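Local structure of glycosyl hydrolase family 62 protein (Coprinopsis cinerea, 5B6T) at residues Met128-Ile131 with Ile132-Ile136. The protein is an alpha-L-arabinofuranosidase of glycoside hydrolase family 62 that probably removes arabinofuranose side groups from arabinoxylan, a hemicellulose. Residues are numbered along the deposited sequence; the frame is centred on the assembly and turned at random.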
loop_
_atom_site.group_PDB
_atom_site.type_symbol
_atom_site.label_atom_id
_atom_site.label_comp_id
_atom_site.label_asym_id
_atom_site.label_seq_id
_atom_site.Cartn_x
_atom_site.Cartn_y
_atom_site.Cartn_z
ATOM N N MET A 128 16.268 -9.746 9.050
ATOM C CA MET A 128 15.077 -9.490 9.830
ATOM C C MET A 128 15.466 -9.057 11.239
ATOM O O MET A 128 16.181 -9.779 11.921
ATOM C CB MET A 128 14.193 -10.717 9.896
ATOM C CG MET A 128 12.815 -10.438 10.472
ATOM S SD MET A 128 11.717 -11.860 10.543
ATOM C CE MET A 128 11.558 -12.255 8.791
ATOM N N PRO A 129 15.009 -7.869 11.672
ATOM C CA PRO A 129 15.321 -7.409 13.015
ATOM C C PRO A 129 14.890 -8.371 14.106
ATOM O O PRO A 129 13.881 -9.065 13.950
ATOM C CB PRO A 129 14.546 -6.092 13.124
ATOM C CG PRO A 129 14.495 -5.584 11.711
ATOM C CD PRO A 129 14.316 -6.825 10.870
ATOM N N ALA A 130 15.645 -8.382 15.203
ATOM C CA ALA A 130 15.351 -9.303 16.306
ATOM C C ALA A 130 13.929 -9.178 16.799
ATOM O O ALA A 130 13.274 -10.185 17.029
ATOM C CB ALA A 130 16.292 -9.076 17.472
ATOM N N ILE A 131 13.423 -7.959 16.964
ATOM C CA ILE A 131 12.063 -7.830 17.507
ATOM C C ILE A 131 11.016 -8.473 16.586
ATOM O O ILE A 131 9.955 -8.968 17.029
ATOM C CB ILE A 131 11.737 -6.349 17.823
ATOM C CG1 ILE A 131 10.509 -6.247 18.711
ATOM C CG2 ILE A 131 11.599 -5.547 16.541
ATOM C CD1 ILE A 131 10.309 -4.877 19.317
ATOM N N ILE A 132 11.284 -8.430 15.282
ATOM C CA ILE A 132 10.366 -9.022 14.320
ATOM C C ILE A 132 10.501 -10.550 14.329
ATOM O O ILE A 132 9.511 -11.268 14.394
ATOM C CB ILE A 132 10.538 -8.406 12.895
ATOM C CG1 ILE A 132 10.323 -6.894 12.988
ATOM C CG2 ILE A 132 9.546 -9.033 11.924
ATOM C CD1 ILE A 132 10.383 -6.150 11.666
ATOM N N ARG A 133 11.733 -11.060 14.311
ATOM C CA ARG A 133 11.943 -12.487 14.442
ATOM C C ARG A 133 11.283 -13.027 15.711
ATOM O O ARG A 133 10.744 -14.151 15.744
ATOM C CB ARG A 133 13.426 -12.811 14.549
ATOM C CG ARG A 133 14.250 -12.463 13.322
ATOM C CD ARG A 133 15.620 -13.165 13.277
ATOM N NE ARG A 133 16.341 -13.165 14.529
ATOM C CZ ARG A 133 17.199 -12.235 14.942
ATOM N NH1 ARG A 133 17.480 -11.144 14.216
ATOM N NH2 ARG A 133 17.771 -12.394 16.125
ATOM N N ASN A 134 11.356 -12.234 16.778
ATOM C CA ASN A 134 10.855 -12.735 18.040
ATOM C C ASN A 134 9.333 -12.820 18.118
ATOM O O ASN A 134 8.798 -13.693 18.831
ATOM C CB ASN A 134 11.412 -11.923 19.181
ATOM C CG ASN A 134 12.875 -12.228 19.436
ATOM O OD1 ASN A 134 13.425 -13.253 18.966
ATOM N ND2 ASN A 134 13.524 -11.339 20.171
ATOM N N ASN A 135 8.636 -11.961 17.364
ATOM C CA ASN A 135 7.193 -11.779 17.464
ATOM C C ASN A 135 6.383 -12.206 16.239
ATOM O O ASN A 135 5.162 -12.187 16.286
ATOM C CB ASN A 135 6.904 -10.304 17.774
ATOM C CG ASN A 135 7.274 -9.943 19.181
ATOM O OD1 ASN A 135 6.621 -10.424 20.126
ATOM N ND2 ASN A 135 8.322 -9.169 19.358
ATOM N N ILE A 136 7.049 -12.636 15.177
ATOM C CA ILE A 136 6.372 -12.964 13.927
ATOM C C ILE A 136 5.479 -14.230 13.979
ATOM O O ILE A 136 4.625 -14.430 13.127
ATOM C CB ILE A 136 7.412 -13.109 12.779
ATOM C CG1 ILE A 136 6.761 -13.329 11.415
ATOM C CG2 ILE A 136 8.353 -14.271 13.059
ATOM C CD1 ILE A 136 7.647 -12.873 10.280
#
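Pro129 O accepts Arg133 N at 3.0 Å and Ala130 O accepts Asn134 N at 2.8 Å, the i to i+4 bonds of a short helix, 130-135, with Pro129 at its N-cap. This is the only helix of a chain whose other regular structure is all strand, a five-bladed beta-propeller as in other GH62 enzymes. It packs against the blade that includes strands 163-170 and 182-186. Arg133 folds back toward the start of the helix. Arg133 NH1 donates a hydrogen bond to Met128 O, near the guanidinium plane, with an N-H...O angle of 151°. Ala130 CA lies over one face of the same group. The Met128 chain runs past Arg133 in the opposite direction, with CG to CG at 3.8 Å. Met128 CG stands anti to the backbone N (chi1 -169°), which carries Met128 SD to within 3.8 Å of Ile132 CG2, the two side chains crossing at about a right angle. Ile132 CD1 lies beside the Pro129 ring, 4.1 Å from Pro129 CD. Trp141 touches Met128, Pro129 and Ile132, and Tyr165 packs on Ile132, which is buried. An alanine in place of Ile132 would lack CD1 and CG2 and would probably leave gaps beside the Pro129 ring and Met128 SD. Further along, Ile131 O takes a weak hydrogen bond from Asn135 N. Asn135 ND2 also donates to Ile131 O at 2.9 Å, in the carbonyl plane on a lone pair.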